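Local coordinates for putative (Helicobacter pylori J99, PDB 4R7K), which is of unknown function but belongs to the SRPBCC group, whose members commonly enclose apolar ligands between a curved antiparallel sheet and a long C-terminal helix, at residues V50-L55 / G185-S190; K130-L135 / S160-K165; H139-E144 / I153-S158. One frame throughout, in Å; residues are numbered along the deposited sequence.

Interaction 1: residues V50-L55 / G185-S190; sequences VIVKGL and GLVAYS
Ser190 puts its two side-chain atoms to different uses: CB lies against Leu55, while OG is held by groups on two helices. Ser190 OG gives its proton to Leu186 O, one turn back in helix 174-190, across 2.8 Å; the C=O···O angle is 154°, with the hydroxyl tilted out of the carbonyl plane. The torsion that sets OG anti to the carbonyl carbon (chi1 -61°) folds it back along the helix toward that acceptor, and His63 ND1 of helix 57-65 forms a second hydrogen bond to it. Ser190 N divides itself between a weak bond to Leu186 O and a 3.0 Å bond to Val187 O, at the last turn of the helix.

No hydrogen bond joins residues 50-55 to the helix; the junction is entirely van der Waals. Leu55 forks over the helix: CD1 reaches Ser190 CB at 3.8 Å and also touches Val187 O, while CD2 approaches Val187 CG2 at 4.2 Å. Helix 174-190 lies across one face of the antiparallel sheet, as expected of the helix-grip fold of SRPBCC proteins, and here its C-terminal end covers strand 44-53, one of the two edge strands of the sheet within this chain. Val50 and Val52, two apart on the strand, both point at the helix, and Val187 is received between them. Its CG2 meets Val50 CG2 at 4.0 Å and Val52 CG2 also at 4.0 Å; CG1 adds a contact with Val52 CG2 at 4.1 Å. The Val50 and Val187 side chains run antiparallel alongside each other. Beyond the strand's other face, Ile51 packs on Pro39 of the second subunit, and Lys53 NZ makes a salt bridge to Glu41 of that same subunit.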
# COMPACT_ATOMS: atom_id res chain seq x y z
N VAL A 50 -16.95 2.21 -2.72
CA VAL A 50 -17.08 3.51 -2.08
C VAL A 50 -18.56 3.91 -2.06
O VAL A 50 -19.34 3.50 -2.90
CB VAL A 50 -16.26 4.61 -2.75
CG1 VAL A 50 -14.76 4.36 -2.54
CG2 VAL A 50 -16.63 4.74 -4.20
N ILE A 51 -18.93 4.71 -1.07
CA ILE A 51 -20.29 5.24 -0.99
C ILE A 51 -20.05 6.65 -0.59
O ILE A 51 -19.45 6.90 0.48
CB ILE A 51 -21.17 4.50 -0.00
CG1 ILE A 51 -21.44 3.08 -0.54
CG2 ILE A 51 -22.49 5.24 0.18
CD1 ILE A 51 -22.18 2.18 0.45
N VAL A 52 -20.48 7.56 -1.46
CA VAL A 52 -20.22 8.97 -1.28
C VAL A 52 -21.46 9.85 -1.39
O VAL A 52 -22.29 9.72 -2.32
CB VAL A 52 -19.22 9.45 -2.35
CG1 VAL A 52 -18.77 10.89 -2.06
CG2 VAL A 52 -18.01 8.52 -2.40
N LYS A 53 -21.51 10.82 -0.49
CA LYS A 53 -22.64 11.75 -0.36
C LYS A 53 -22.47 12.92 -1.30
O LYS A 53 -21.37 13.41 -1.46
CB LYS A 53 -22.67 12.26 1.09
CG LYS A 53 -23.79 13.23 1.49
CD LYS A 53 -25.07 12.53 1.86
CE LYS A 53 -26.00 13.49 2.60
NZ LYS A 53 -27.29 12.82 2.93
N GLY A 54 -23.55 13.35 -1.95
CA GLY A 54 -23.54 14.54 -2.82
C GLY A 54 -22.88 14.37 -4.18
O GLY A 54 -22.67 15.34 -4.89
N LEU A 55 -22.54 13.14 -4.52
CA LEU A 55 -21.91 12.82 -5.80
C LEU A 55 -23.02 12.62 -6.84
O LEU A 55 -24.04 12.00 -6.52
CB LEU A 55 -21.14 11.51 -5.64
CG LEU A 55 -20.18 11.09 -6.73
CD1 LEU A 55 -19.19 12.21 -7.02
CD2 LEU A 55 -19.47 9.81 -6.30
N GLY A 185 -10.11 8.11 -7.52
CA GLY A 185 -9.91 9.06 -8.59
C GLY A 185 -11.22 9.42 -9.27
O GLY A 185 -11.49 10.60 -9.54
N LEU A 186 -12.02 8.42 -9.54
CA LEU A 186 -13.35 8.62 -10.17
C LEU A 186 -14.21 9.56 -9.33
O LEU A 186 -14.87 10.47 -9.83
CB LEU A 186 -14.00 7.24 -10.35
CG LEU A 186 -15.41 7.16 -10.91
CD1 LEU A 186 -15.53 7.93 -12.21
CD2 LEU A 186 -15.74 5.71 -11.13
N VAL A 187 -14.19 9.33 -8.01
CA VAL A 187 -14.89 10.18 -7.07
C VAL A 187 -14.36 11.62 -7.10
O VAL A 187 -15.13 12.58 -7.31
CB VAL A 187 -14.78 9.62 -5.66
CG1 VAL A 187 -15.27 10.66 -4.66
CG2 VAL A 187 -15.59 8.32 -5.54
N ALA A 188 -13.05 11.77 -6.95
CA ALA A 188 -12.41 13.10 -6.91
C ALA A 188 -12.69 13.90 -8.20
O ALA A 188 -13.02 15.10 -8.18
CB ALA A 188 -10.89 12.93 -6.73
N TYR A 189 -12.60 13.21 -9.32
CA TYR A 189 -12.82 13.83 -10.60
C TYR A 189 -14.29 14.14 -10.88
O TYR A 189 -14.58 14.99 -11.72
CB TYR A 189 -12.29 12.91 -11.68
CG TYR A 189 -12.12 13.47 -13.09
CD1 TYR A 189 -11.03 14.27 -13.42
CD2 TYR A 189 -12.96 13.08 -14.10
CE1 TYR A 189 -10.84 14.72 -14.74
CE2 TYR A 189 -12.79 13.51 -15.39
CZ TYR A 189 -11.74 14.33 -15.71
OH TYR A 189 -11.63 14.70 -17.02
N SER A 190 -15.21 13.48 -10.19
CA SER A 190 -16.65 13.67 -10.43
C SER A 190 -17.29 14.68 -9.48
O SER A 190 -18.39 15.16 -9.73
CB SER A 190 -17.39 12.33 -10.40
OG SER A 190 -16.89 11.47 -11.42

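Interaction 2: residues K130-L135 / S160-K165; sequences KGDEYL and SGVPAK
Pro163 and Val162, in the first turn of helix 162-169, pack against the loop that joins strands 118-126 and 136-146; Gly161 is the helix N-cap residue. The polar link is indirect. One water accepts from Val162 N at 3.0 Å and donates to Tyr134 O at 2.6 Å and to Gly131 O at 3.1 Å, so an amide of the first helical turn is tied to the loop without any direct hydrogen bond between the segments.

Backbone carbonyls make the tightest van der Waals contacts. Pro163 CD sits between two of them, 3.2 Å from Asp132 O and 3.3 Å from Tyr134 O. Gly161, with phi at 130°, brings its CA close to Tyr134 O, where the two chains run too near for a side chain. Outside the pair, Asp43 OD2 accepts from Gly161 N, and Pro163 also packs on Gly102 of the third subunit.

Among side-chain contacts, Val162 CG2 lies over the carboxylate end of Asp132, 3.8 Å from OD1. Leu135, its CG anti to the backbone N (chi1 180°), extends CD1 to 3.8 Å from Ala164 CB and to 3.6 Å from Ser160 O.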
# COMPACT_ATOMS: atom_id res chain seq x y z
N LYS A 130 1.36 -16.13 -23.86
CA LYS A 130 1.12 -17.57 -23.93
C LYS A 130 1.64 -18.27 -22.67
O LYS A 130 2.39 -17.68 -21.88
CB LYS A 130 1.83 -18.16 -25.15
CG LYS A 130 3.29 -17.71 -25.27
CD LYS A 130 4.16 -18.66 -26.07
CE LYS A 130 4.46 -19.93 -25.29
NZ LYS A 130 5.30 -19.72 -24.07
N GLY A 131 1.24 -19.53 -22.52
CA GLY A 131 1.69 -20.37 -21.41
C GLY A 131 1.36 -19.82 -20.04
O GLY A 131 0.25 -19.39 -19.79
N ASP A 132 2.35 -19.79 -19.16
CA ASP A 132 2.12 -19.31 -17.79
C ASP A 132 1.98 -17.79 -17.67
O ASP A 132 1.72 -17.30 -16.57
CB ASP A 132 3.21 -19.82 -16.83
CG ASP A 132 3.12 -21.33 -16.59
OD1 ASP A 132 2.20 -21.97 -17.14
OD2 ASP A 132 3.97 -21.87 -15.85
N GLU A 133 2.15 -17.06 -18.77
CA GLU A 133 2.04 -15.60 -18.78
C GLU A 133 0.64 -15.12 -19.20
O GLU A 133 0.34 -13.93 -19.12
CB GLU A 133 3.08 -15.01 -19.72
CG GLU A 133 4.51 -15.10 -19.20
CD GLU A 133 5.52 -15.07 -20.33
OE1 GLU A 133 6.22 -14.05 -20.49
OE2 GLU A 133 5.57 -16.06 -21.08
N TYR A 134 -0.19 -16.04 -19.66
CA TYR A 134 -1.53 -15.69 -20.12
C TYR A 134 -2.44 -15.37 -18.93
O TYR A 134 -2.53 -16.14 -17.99
CB TYR A 134 -2.16 -16.81 -20.93
CG TYR A 134 -3.56 -16.46 -21.38
CD1 TYR A 134 -3.77 -15.47 -22.34
CD2 TYR A 134 -4.68 -17.09 -20.84
CE1 TYR A 134 -5.03 -15.12 -22.77
CE2 TYR A 134 -5.96 -16.74 -21.27
CZ TYR A 134 -6.12 -15.75 -22.24
OH TYR A 134 -7.35 -15.37 -22.70
N LEU A 135 -3.12 -14.23 -19.01
CA LEU A 135 -4.04 -13.75 -17.96
C LEU A 135 -5.34 -13.32 -18.62
O LEU A 135 -5.32 -12.59 -19.61
CB LEU A 135 -3.44 -12.56 -17.23
CG LEU A 135 -4.26 -11.93 -16.12
CD1 LEU A 135 -4.58 -12.96 -15.06
CD2 LEU A 135 -3.53 -10.74 -15.49
N SER A 160 -8.35 -15.26 -14.10
CA SER A 160 -7.93 -16.64 -14.34
C SER A 160 -6.58 -16.70 -15.05
O SER A 160 -6.32 -15.94 -15.99
CB SER A 160 -8.97 -17.38 -15.17
OG SER A 160 -10.19 -17.48 -14.44
N GLY A 161 -5.75 -17.65 -14.64
CA GLY A 161 -4.44 -17.86 -15.24
C GLY A 161 -3.39 -17.93 -14.17
O GLY A 161 -3.65 -17.56 -13.00
N VAL A 162 -2.20 -18.39 -14.55
CA VAL A 162 -1.11 -18.53 -13.59
C VAL A 162 -0.70 -17.20 -12.97
O VAL A 162 -0.40 -17.16 -11.80
CB VAL A 162 0.10 -19.28 -14.20
CG1 VAL A 162 1.30 -19.20 -13.27
CG2 VAL A 162 -0.25 -20.74 -14.46
N PRO A 163 -0.72 -16.09 -13.74
CA PRO A 163 -0.35 -14.84 -13.09
C PRO A 163 -1.37 -14.39 -12.02
O PRO A 163 -0.99 -13.67 -11.11
CB PRO A 163 -0.30 -13.83 -14.24
CG PRO A 163 -0.02 -14.67 -15.46
CD PRO A 163 -0.79 -15.93 -15.20
N ALA A 164 -2.63 -14.79 -12.17
CA ALA A 164 -3.67 -14.44 -11.20
C ALA A 164 -3.42 -15.17 -9.90
O ALA A 164 -3.61 -14.61 -8.82
CB ALA A 164 -5.05 -14.75 -11.76
N LYS A 165 -2.95 -16.40 -9.99
CA LYS A 165 -2.60 -17.12 -8.79
C LYS A 165 -1.50 -16.34 -8.03
O LYS A 165 -1.54 -16.23 -6.81
CB LYS A 165 -2.11 -18.51 -9.11
CG LYS A 165 -3.15 -19.41 -9.75
CD LYS A 165 -2.58 -20.81 -9.96
CE LYS A 165 -3.51 -21.68 -10.79
NZ LYS A 165 -3.00 -23.08 -10.88
O HOH W 1 -1.73 -18.57 -17.55

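Interaction 3: residues H139-E144 / I153-S158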
# COMPACT_ATOMS: atom_id res chain seq x y z
N HIS A 139 -13.92 -7.77 -15.42
CA HIS A 139 -13.95 -6.64 -14.50
C HIS A 139 -15.33 -5.98 -14.57
O HIS A 139 -15.72 -5.46 -15.60
CB HIS A 139 -12.90 -5.66 -14.94
CG HIS A 139 -12.71 -4.51 -14.02
ND1 HIS A 139 -11.62 -3.67 -14.12
CD2 HIS A 139 -13.38 -4.12 -12.91
CE1 HIS A 139 -11.69 -2.75 -13.18
NE2 HIS A 139 -12.75 -3.00 -12.44
N ALA A 140 -16.06 -6.03 -13.47
CA ALA A 140 -17.43 -5.56 -13.45
C ALA A 140 -17.57 -4.37 -12.54
O ALA A 140 -16.81 -4.19 -11.54
CB ALA A 140 -18.34 -6.68 -12.99
N TRP A 141 -18.57 -3.57 -12.87
CA TRP A 141 -18.85 -2.36 -12.17
C TRP A 141 -20.33 -2.24 -11.95
O TRP A 141 -21.15 -2.61 -12.84
CB TRP A 141 -18.41 -1.14 -13.00
CG TRP A 141 -16.95 -0.99 -13.30
CD1 TRP A 141 -16.25 -1.66 -14.27
CD2 TRP A 141 -16.03 -0.08 -12.69
NE1 TRP A 141 -14.94 -1.22 -14.28
CE2 TRP A 141 -14.78 -0.25 -13.33
CE3 TRP A 141 -16.14 0.90 -11.69
CZ2 TRP A 141 -13.65 0.46 -12.96
CZ3 TRP A 141 -15.00 1.60 -11.30
CH2 TRP A 141 -13.78 1.40 -11.96
N LEU A 142 -20.68 -1.66 -10.81
CA LEU A 142 -22.05 -1.35 -10.47
C LEU A 142 -22.07 0.01 -9.81
O LEU A 142 -21.49 0.19 -8.73
CB LEU A 142 -22.63 -2.41 -9.53
CG LEU A 142 -24.17 -2.42 -9.40
CD1 LEU A 142 -24.61 -3.77 -8.82
CD2 LEU A 142 -24.61 -1.26 -8.52
N VAL A 143 -22.70 0.97 -10.48
CA VAL A 143 -22.83 2.34 -9.98
C VAL A 143 -24.32 2.55 -9.73
O VAL A 143 -25.13 2.30 -10.62
CB VAL A 143 -22.34 3.39 -11.02
CG1 VAL A 143 -22.45 4.80 -10.44
CG2 VAL A 143 -20.89 3.16 -11.44
N GLU A 144 -24.69 3.00 -8.52
CA GLU A 144 -26.08 3.24 -8.21
C GLU A 144 -26.36 4.35 -7.23
O GLU A 144 -25.54 4.69 -6.35
CB GLU A 144 -26.79 1.96 -7.72
CG GLU A 144 -26.28 1.42 -6.41
CD GLU A 144 -27.06 0.20 -5.95
OE1 GLU A 144 -28.23 0.04 -6.38
OE2 GLU A 144 -26.51 -0.60 -5.15
N ILE A 153 -20.35 3.07 -5.68
CA ILE A 153 -19.56 2.56 -6.78
C ILE A 153 -18.90 1.25 -6.30
O ILE A 153 -18.04 1.26 -5.42
CB ILE A 153 -18.46 3.54 -7.27
CG1 ILE A 153 -19.04 4.92 -7.51
CG2 ILE A 153 -17.83 2.99 -8.54
CD1 ILE A 153 -18.01 6.01 -7.78
N LEU A 154 -19.32 0.15 -6.90
CA LEU A 154 -18.80 -1.16 -6.58
C LEU A 154 -18.08 -1.66 -7.78
O LEU A 154 -18.65 -1.67 -8.88
CB LEU A 154 -19.94 -2.13 -6.28
CG LEU A 154 -19.58 -3.63 -6.06
CD1 LEU A 154 -18.84 -3.86 -4.77
CD2 LEU A 154 -20.83 -4.49 -6.06
N THR A 155 -16.81 -2.07 -7.59
CA THR A 155 -16.09 -2.68 -8.65
C THR A 155 -15.43 -4.01 -8.17
O THR A 155 -14.79 -4.08 -7.10
CB THR A 155 -15.10 -1.73 -9.34
OG1 THR A 155 -14.66 -2.33 -10.56
CG2 THR A 155 -13.91 -1.43 -8.45
N GLN A 156 -15.60 -5.04 -8.97
CA GLN A 156 -15.12 -6.37 -8.65
C GLN A 156 -14.53 -7.00 -9.86
O GLN A 156 -15.04 -6.82 -10.96
CB GLN A 156 -16.25 -7.25 -8.11
CG GLN A 156 -16.90 -6.72 -6.86
CD GLN A 156 -17.98 -7.61 -6.29
OE1 GLN A 156 -18.77 -8.24 -7.01
NE2 GLN A 156 -18.02 -7.68 -4.99
N GLU A 157 -13.42 -7.71 -9.68
CA GLU A 157 -12.75 -8.36 -10.80
C GLU A 157 -12.41 -9.81 -10.41
O GLU A 157 -11.91 -10.08 -9.29
CB GLU A 157 -11.44 -7.64 -11.18
CG GLU A 157 -10.70 -8.26 -12.35
CD GLU A 157 -9.58 -7.38 -12.93
OE1 GLU A 157 -8.51 -7.93 -13.24
OE2 GLU A 157 -9.72 -6.13 -13.05
N SER A 158 -12.63 -10.69 -11.37
CA SER A 158 -12.35 -12.11 -11.26
C SER A 158 -11.29 -12.40 -12.33
O SER A 158 -11.46 -11.98 -13.49
CB SER A 158 -13.65 -12.89 -11.52
OG SER A 158 -13.47 -14.30 -11.45
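Thr155 OG1, reaching across from strand 150-160, ties the His139 ring to the carbonyl of the next residue, Ala140. It accepts from His139 NE2 at 2.8 Å, lying nearly in the imidazole plane although the hydrogen bond is bent (N-H···O 136°), and donates to Ala140 O at 3.0 Å from above the carbonyl plane. Gln156 N reaches the same oxygen from the opposite face of that plane, so Ala140 O is held by two donors. Having OG1 anti to the backbone N (chi1 -167°) directs the hydroxyl across to the partner strand.

Ala140 and Gln156, like Leu142 and Leu154, form antiparallel hydrogen-bonded pairs: Ala140 N to Gln156 O and Leu142 N to Leu154 O, each 2.8 Å, have reciprocal bonds beside them. They zip together the hairpin of strands 136-146 and 150-160 in the interior of the antiparallel sheet, between strands 44-53 and 118-126. His139, Trp141, Val143, Ile153, Thr155 and Glu157 project from the face covered by helices 57-65 and 174-190, where an SRPBCC pocket would be expected.

On this face Thr155 lies alongside Trp141. Its OG1 sits 3.3 Å above the indole plane, over the centre, and its CB makes a CH-pi contact 3.8 Å from the centroid of the six-membered ring. Glu157 OE2 lies over a face of the His139 ring, the carboxylate turned 49° to it; its approach to ND1 is too poorly angled for a hydrogen bond, and OE1 bonds to Gln159 NE2. His179 stacks on His139, while Trp182 meets Trp141 edge-to-face. Ile153 CG2 comes to the indole edge, 4.1 Å from Trp141 CE3, and also touches Val143 CG2. Across the sheet, on the face of Ala140 and Gln156, Leu142 CB packs 4.2 Å from Leu154 CB.

Starting from the N terminus, strand 44-53 enters interaction 1 first, but its partner is the end of the last helix, so that contact closes a loop of 129 residues and brings an early edge strand to the C-terminal helix. Interaction 2 closes a shorter loop within it, joining the loop between strands 118-126 and 136-146 to the start of helix 162-169; its segments adjoin in sequence the hairpin of interaction 3, which lies inside that loop, and none of the three cross. Interactions 1 and 3 touch: strands 44-53 and 150-160 are sheet neighbours, with Val50 O 3.0 Å from Ile153 N, and Val187 CG2 packs on Ile153 CD1. Interaction 2 lies across the chain's centre from interaction 1.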